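Side-chain contacts in paenibacillus xanthan lyase (Paenibacillus, PDB 6F2P), which probably cleaves the terminal mannosyl-glucuronosyl linkage in the side chains of the polysaccharide xanthan by an eliminative lyase reaction: residues T530-P533 and G537-E540; Y561-G566 and L602-G607. All blocks are in the same frame, centred on the assembly; numbering follows the deposited sequence.

Contacts 1 and 2 both span the two layers of the polysaccharide lyase family 8 super-sandwich domain, with centres about 16 Å apart and nearest atoms about 5 Å apart. They come in series along the chain, contact 1 closing before contact 2 opens. In each, one segment lies on or just beyond a strand of the nine-stranded antiparallel sheet (530-531, 559-563), the other on or just before a strand of the five-stranded antiparallel sheet (539-543, 595-607). Contact 1, a local crossing with three residues between its segments, is partly buried; contact 2 uses inner strands and is buried. Together they join the sheets at one border, by a salt bridge and an indole, and in the interior, by apolar side chains.

Contact 1: T530-P533 and G537-E540; sequences TAKP and GWSE
Lys-532 reaches Glu-540 in a salt bridge in which NZ lies 2.8 Å from OE2 and meets its syn lone pair, on the side of the other oxygen. Of the two carboxylate oxygens, OE2 alone takes the lysine as a hydrogen-bond donor; Lys-532 NZ stays 3.6 Å from Glu-540 OE1. That second oxygen instead accepts a weak, bent bond from Trp-538 NE1 at 3.0 Å. The two oxygens thus take different donors, a geometry that would limit rotation of the carboxylate.

The side-chain shapes explain the meeting. Glu-540 runs extended beyond CG, while Lys-532 bends at chi2 (-71°) and then straightens, so that the two charged ends approach from opposite directions. On the way, the lysine methylenes pass the benzene part of the indole, Lys-532 CD lying 4.0 Å from Trp-538 CZ2.

Trp-538 turns its CG anti to the backbone N (chi1 178°), which carries the indole across to Pro-533. The proline side chain crosses that of Trp-538 at about a right angle, its CB, CG and CD coming to the CD1-NE1 side of the pyrrole part, with Pro-533 CG 3.9 Å from Trp-538 CD1 and Pro-533 CD 3.8 Å from Trp-538 NE1. Pro-533 O lies over one face of the indole, offset toward the rim. The buried Trp-538 also touches Leu-525 of strand 525-527.

Gly-537 and Trp-538 both face Arg-573 of strand 566-578, which makes a G1 beta bulge. The contact lies where the chain leaves edge strand 530-531 and, after a short connection, enters the bulged start of edge strand 539-543 in the other sheet, along one border of the super-sandwich.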
ATOM      1  N   THR A 530      27.260  26.086  15.759  1.00 24.88           N
ATOM      2  CA  THR A 530      27.644  26.466  17.117  1.00 23.60           C
ATOM      3  C   THR A 530      27.211  25.410  18.139  1.00 24.59           C
ATOM      4  O   THR A 530      26.039  25.038  18.196  1.00 23.16           O
ATOM      5  CB  THR A 530      27.060  27.850  17.487  1.00 25.95           C
ATOM      6  OG1 THR A 530      27.575  28.845  16.588  1.00 26.56           O
ATOM      7  CG2 THR A 530      27.414  28.227  18.926  1.00 23.53           C
ATOM      8  N   ALA A 531      28.170  24.923  18.926  1.00 18.69           N
ATOM      9  CA  ALA A 531      27.907  23.912  19.955  1.00 24.15           C
ATOM     10  C   ALA A 531      26.958  24.412  21.041  1.00 25.57           C
ATOM     11  O   ALA A 531      27.123  25.511  21.562  1.00 37.06           O
ATOM     12  CB  ALA A 531      29.219  23.428  20.586  1.00 15.08           C
ATOM     13  N   LYS A 532      25.965  23.601  21.381  1.00 21.94           N
ATOM     14  CA  LYS A 532      25.080  23.907  22.495  1.00 22.66           C
ATOM     15  C   LYS A 532      25.611  23.240  23.764  1.00 28.28           C
ATOM     16  O   LYS A 532      26.453  22.346  23.687  1.00 31.94           O
ATOM     17  CB  LYS A 532      23.674  23.397  22.192  1.00 26.08           C
ATOM     18  CG  LYS A 532      22.956  24.147  21.094  1.00 22.62           C
ATOM     19  CD  LYS A 532      22.541  25.539  21.530  1.00 24.83           C
ATOM     20  CE  LYS A 532      21.623  26.167  20.493  1.00 28.11           C
ATOM     21  NZ  LYS A 532      21.315  27.588  20.781  1.00 28.66           N
ATOM     22  N   PRO A 533      25.136  23.682  24.938  1.00 30.06           N
ATOM     23  CA  PRO A 533      25.485  23.010  26.199  1.00 25.77           C
ATOM     24  C   PRO A 533      25.141  21.519  26.159  1.00 22.82           C
ATOM     25  O   PRO A 533      24.049  21.174  25.712  1.00 29.07           O
ATOM     26  CB  PRO A 533      24.592  23.719  27.221  1.00 20.64           C
ATOM     27  CG  PRO A 533      24.371  25.063  26.656  1.00 21.99           C
ATOM     28  CD  PRO A 533      24.338  24.901  25.166  1.00 30.34           C
ATOM     29  N   GLY A 537      19.133  18.449  31.176  1.00 27.30           N
ATOM     30  CA  GLY A 537      18.280  19.523  31.641  1.00 20.66           C
ATOM     31  C   GLY A 537      18.149  20.609  30.595  1.00 21.93           C
ATOM     32  O   GLY A 537      17.198  21.399  30.632  1.00 22.74           O
ATOM     33  N   TRP A 538      19.103  20.643  29.660  1.00 23.28           N
ATOM     34  CA  TRP A 538      19.111  21.628  28.571  1.00 21.29           C
ATOM     35  C   TRP A 538      17.804  21.691  27.790  1.00 24.06           C
ATOM     36  O   TRP A 538      17.243  20.662  27.404  1.00 20.60           O
ATOM     37  CB  TRP A 538      20.248  21.363  27.599  1.00 22.49           C
ATOM     38  CG  TRP A 538      20.248  22.317  26.442  1.00 24.22           C
ATOM     39  CD1 TRP A 538      20.792  23.571  26.411  1.00 31.21           C
ATOM     40  CD2 TRP A 538      19.680  22.095  25.148  1.00 28.70           C
ATOM     41  NE1 TRP A 538      20.592  24.144  25.177  1.00 31.20           N
ATOM     42  CE2 TRP A 538      19.914  23.255  24.384  1.00 30.17           C
ATOM     43  CE3 TRP A 538      18.997  21.027  24.561  1.00 28.40           C
ATOM     44  CZ2 TRP A 538      19.489  23.375  23.065  1.00 23.02           C
ATOM     45  CZ3 TRP A 538      18.577  21.149  23.251  1.00 30.26           C
ATOM     46  CH2 TRP A 538      18.824  22.314  22.517  1.00 24.50           C
ATOM     47  N   SER A 539      17.342  22.913  27.547  1.00 26.92           N
ATOM     48  CA  SER A 539      16.047  23.144  26.927  1.00 25.99           C
ATOM     49  C   SER A 539      15.960  24.561  26.355  1.00 30.02           C
ATOM     50  O   SER A 539      16.189  25.548  27.068  1.00 31.96           O
ATOM     51  CB  SER A 539      14.939  22.920  27.948  1.00 21.18           C
ATOM     52  OG  SER A 539      13.666  23.125  27.369  1.00 35.07           O
ATOM     53  N   GLU A 540      15.624  24.649  25.069  1.00 28.34           N
ATOM     54  CA  GLU A 540      15.561  25.917  24.351  1.00 23.56           C
ATOM     55  C   GLU A 540      14.478  25.873  23.287  1.00 21.50           C
ATOM     56  O   GLU A 540      14.187  24.809  22.748  1.00 22.52           O
ATOM     57  CB  GLU A 540      16.882  26.185  23.629  1.00 26.15           C
ATOM     58  CG  GLU A 540      18.102  26.401  24.510  1.00 30.14           C
ATOM     59  CD  GLU A 540      19.309  26.819  23.690  1.00 32.67           C
ATOM     60  OE1 GLU A 540      20.411  26.991  24.259  1.00 33.36           O
ATOM     61  OE2 GLU A 540      19.146  26.975  22.462  1.00 29.07           O
TER

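Contact 2: Y561-G566 and L602-G607; sequences YYFPGG and LWFDHG. With CA (calcium ion), chain I.
Leu-602 places CD1 squarely over the Tyr-561 ring, 4.1 Å from its centroid and 8° off the normal, a CH-pi contact. The phenol end of Tyr-561 is held separately, its OH hydrogen-bonded to Glu-513.

The aromatic pair is Phe-563 and Phe-604. Their planes stand at 87° with centroids 5.9 Å apart, yet neither ring lies over the other's face. Phe-604 CZ sits near the plane of the Phe-563 ring, 3.7 Å from both CD2 and CE2 of its edge, while Phe-563 meets the Phe-604 ring obliquely. The CA-CB bond of Phe-604 does not point at the other segment; the length of the ring brings CZ and CE1 to Phe-563.

Polar interactions are made within each segment or to neighbours, not between the two. At the corner of Pro-564 and Gly-565, where the chain passes from strand 559-563 to strand 566-578 of the other sheet, a type II beta turn closes with Gly-566 N to Phe-563 O at 2.8 Å, and Gly-565 O binds a calcium ion. Gly-607 N bonds to Asp-605 OD1 in an Asx turn.

The apolar contacts form part of the hydrophobic core between the layers of a family 8 lyase super-sandwich.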
ATOM      1  N   TYR A 561      20.336  17.516  10.404  1.00 14.76           N
ATOM      2  CA  TYR A 561      18.978  17.987  10.155  1.00 13.50           C
ATOM      3  C   TYR A 561      19.051  19.344   9.467  1.00 16.57           C
ATOM      4  O   TYR A 561      19.597  20.297  10.009  1.00 20.75           O
ATOM      5  CB  TYR A 561      18.179  18.117  11.452  1.00 14.97           C
ATOM      6  CG  TYR A 561      18.285  16.931  12.380  1.00 18.89           C
ATOM      7  CD1 TYR A 561      19.441  16.710  13.126  1.00 16.95           C
ATOM      8  CD2 TYR A 561      17.223  16.048  12.537  1.00 15.93           C
ATOM      9  CE1 TYR A 561      19.551  15.635  13.977  1.00 18.19           C
ATOM     10  CE2 TYR A 561      17.323  14.962  13.398  1.00 16.29           C
ATOM     11  CZ  TYR A 561      18.497  14.767  14.111  1.00 18.79           C
ATOM     12  OH  TYR A 561      18.641  13.708  14.963  1.00 17.48           O
ATOM     13  N   TYR A 562      18.502  19.434   8.268  1.00 14.10           N
ATOM     14  CA  TYR A 562      18.505  20.690   7.553  1.00 14.77           C
ATOM     15  C   TYR A 562      17.079  21.214   7.527  1.00 15.64           C
ATOM     16  O   TYR A 562      16.137  20.455   7.312  1.00 15.95           O
ATOM     17  CB  TYR A 562      19.101  20.495   6.153  1.00 16.69           C
ATOM     18  CG  TYR A 562      18.720  21.543   5.133  1.00 20.67           C
ATOM     19  CD1 TYR A 562      18.977  22.889   5.353  1.00 21.30           C
ATOM     20  CD2 TYR A 562      18.120  21.176   3.936  1.00 16.65           C
ATOM     21  CE1 TYR A 562      18.619  23.842   4.425  1.00 21.34           C
ATOM     22  CE2 TYR A 562      17.764  22.117   2.998  1.00 20.63           C
ATOM     23  CZ  TYR A 562      18.012  23.448   3.243  1.00 26.38           C
ATOM     24  OH  TYR A 562      17.649  24.385   2.295  1.00 22.02           O
ATOM     25  N   PHE A 563      16.917  22.506   7.793  1.00 18.53           N
ATOM     26  CA  PHE A 563      15.588  23.103   7.835  1.00 20.86           C
ATOM     27  C   PHE A 563      15.413  24.177   6.767  1.00 18.71           C
ATOM     28  O   PHE A 563      15.766  25.333   6.975  1.00 22.38           O
ATOM     29  CB  PHE A 563      15.283  23.629   9.241  1.00 13.28           C
ATOM     30  CG  PHE A 563      15.383  22.567  10.297  1.00 18.28           C
ATOM     31  CD1 PHE A 563      16.600  22.276  10.900  1.00 18.36           C
ATOM     32  CD2 PHE A 563      14.273  21.820  10.654  1.00 14.51           C
ATOM     33  CE1 PHE A 563      16.700  21.274  11.861  1.00 13.50           C
ATOM     34  CE2 PHE A 563      14.370  20.824  11.609  1.00 14.12           C
ATOM     35  CZ  PHE A 563      15.588  20.554  12.212  1.00 13.49           C
ATOM     36  N   PRO A 564      14.866  23.783   5.611  1.00 21.32           N
ATOM     37  CA  PRO A 564      14.670  24.683   4.466  1.00 17.32           C
ATOM     38  C   PRO A 564      13.887  25.934   4.856  1.00 18.92           C
ATOM     39  O   PRO A 564      12.744  25.851   5.341  1.00 16.72           O
ATOM     40  CB  PRO A 564      13.862  23.833   3.488  1.00 15.04           C
ATOM     41  CG  PRO A 564      14.214  22.420   3.847  1.00 22.03           C
ATOM     42  CD  PRO A 564      14.428  22.404   5.324  1.00 18.10           C
ATOM     43  N   GLY A 565      14.518  27.088   4.660  1.00 15.69           N
ATOM     44  CA  GLY A 565      13.883  28.362   4.939  1.00 18.77           C
ATOM     45  C   GLY A 565      14.071  28.779   6.377  1.00 20.23           C
ATOM     46  O   GLY A 565      13.612  29.845   6.788  1.00 19.10           O
ATOM     47  N   GLY A 566      14.759  27.932   7.137  1.00 17.73           N
ATOM     48  CA  GLY A 566      14.880  28.114   8.570  1.00 17.12           C
ATOM     49  C   GLY A 566      13.612  27.717   9.312  1.00 18.38           C
ATOM     50  O   GLY A 566      12.512  27.816   8.763  1.00 19.16           O
ATOM     51  N   LEU A 602      13.882  16.869  19.435  1.00 21.01           N
ATOM     52  CA  LEU A 602      13.731  18.068  18.613  1.00 15.55           C
ATOM     53  C   LEU A 602      12.333  18.073  18.002  1.00 15.91           C
ATOM     54  O   LEU A 602      11.877  17.041  17.507  1.00 18.17           O
ATOM     55  CB  LEU A 602      14.783  18.084  17.503  1.00 14.63           C
ATOM     56  CG  LEU A 602      16.250  17.878  17.904  1.00 18.01           C
ATOM     57  CD1 LEU A 602      17.138  17.772  16.680  1.00 16.50           C
ATOM     58  CD2 LEU A 602      16.741  18.993  18.804  1.00 14.67           C
ATOM     59  N   TRP A 603      11.643  19.213  18.035  1.00 12.43           N
ATOM     60  CA  TRP A 603      10.305  19.270  17.444  1.00 14.20           C
ATOM     61  C   TRP A 603       9.808  20.657  17.011  1.00 15.78           C
ATOM     62  O   TRP A 603      10.426  21.677  17.298  1.00 16.88           O
ATOM     63  CB  TRP A 603       9.279  18.596  18.358  1.00 14.66           C
ATOM     64  CG  TRP A 603       8.904  19.363  19.604  1.00 17.93           C
ATOM     65  CD1 TRP A 603       7.753  20.067  19.816  1.00 19.77           C
ATOM     66  CD2 TRP A 603       9.664  19.469  20.818  1.00 16.08           C
ATOM     67  NE1 TRP A 603       7.755  20.613  21.077  1.00 21.70           N
ATOM     68  CE2 TRP A 603       8.917  20.261  21.711  1.00 18.67           C
ATOM     69  CE3 TRP A 603      10.906  18.973  21.235  1.00 19.68           C
ATOM     70  CZ2 TRP A 603       9.371  20.569  22.995  1.00 16.13           C
ATOM     71  CZ3 TRP A 603      11.357  19.288  22.508  1.00 17.76           C
ATOM     72  CH2 TRP A 603      10.587  20.074  23.372  1.00 13.88           C
ATOM     73  N   PHE A 604       8.692  20.664  16.288  1.00 13.89           N
ATOM     74  CA  PHE A 604       8.024  21.890  15.883  1.00 14.21           C
ATOM     75  C   PHE A 604       6.778  22.091  16.723  1.00 21.91           C
ATOM     76  O   PHE A 604       6.073  21.129  17.057  1.00 21.64           O
ATOM     77  CB  PHE A 604       7.580  21.823  14.419  1.00 15.93           C
ATOM     78  CG  PHE A 604       8.699  21.612  13.438  1.00 18.19           C
ATOM     79  CD1 PHE A 604       9.714  22.545  13.305  1.00 14.39           C
ATOM     80  CD2 PHE A 604       8.709  20.499  12.610  1.00 15.62           C
ATOM     81  CE1 PHE A 604      10.734  22.356  12.386  1.00 19.55           C
ATOM     82  CE2 PHE A 604       9.728  20.308  11.678  1.00 15.79           C
ATOM     83  CZ  PHE A 604      10.741  21.235  11.571  1.00 18.49           C
ATOM     84  N   ASP A 605       6.488  23.346  17.042  1.00 24.25           N
ATOM     85  CA  ASP A 605       5.251  23.677  17.724  1.00 16.67           C
ATOM     86  C   ASP A 605       4.400  24.525  16.805  1.00 18.34           C
ATOM     87  O   ASP A 605       4.711  25.688  16.570  1.00 19.73           O
ATOM     88  CB  ASP A 605       5.540  24.426  19.026  1.00 19.49           C
ATOM     89  CG  ASP A 605       4.285  24.665  19.869  1.00 22.52           C
ATOM     90  OD1 ASP A 605       3.148  24.710  19.323  1.00 15.67           O
ATOM     91  OD2 ASP A 605       4.443  24.815  21.097  1.00 23.04           O
ATOM     92  N   HIS A 606       3.317  23.940  16.303  1.00 20.90           N
ATOM     93  CA  HIS A 606       2.387  24.641  15.419  1.00 16.32           C
ATOM     94  C   HIS A 606       1.362  25.464  16.184  1.00 20.26           C
ATOM     95  O   HIS A 606       0.479  26.079  15.580  1.00 27.15           O
ATOM     96  CB  HIS A 606       1.657  23.646  14.516  1.00 18.07           C
ATOM     97  CG  HIS A 606       2.568  22.678  13.831  1.00 19.95           C
ATOM     98  ND1 HIS A 606       3.323  23.018  12.730  1.00 17.59           N
ATOM     99  CD2 HIS A 606       2.857  21.381  14.100  1.00 20.35           C
ATOM    100  CE1 HIS A 606       4.035  21.971  12.346  1.00 19.07           C
ATOM    101  NE2 HIS A 606       3.771  20.968  13.165  1.00 21.10           N
ATOM    102  N   GLY A 607       1.470  25.462  17.512  1.00 26.42           N
ATOM    103  CA  GLY A 607       0.538  26.187  18.357  1.00 17.92           C
ATOM    104  C   GLY A 607      -0.825  25.531  18.501  1.00 19.28           C
ATOM    105  O   GLY A 607      -1.057  24.418  18.033  1.00 19.86           O
TER
HETATM  106 CA    CA I1108      11.519  31.235   6.756  1.00 39.56          CA
HETATM  107  O   HOH W   1      11.205  30.458   8.988  1.00 30.63           O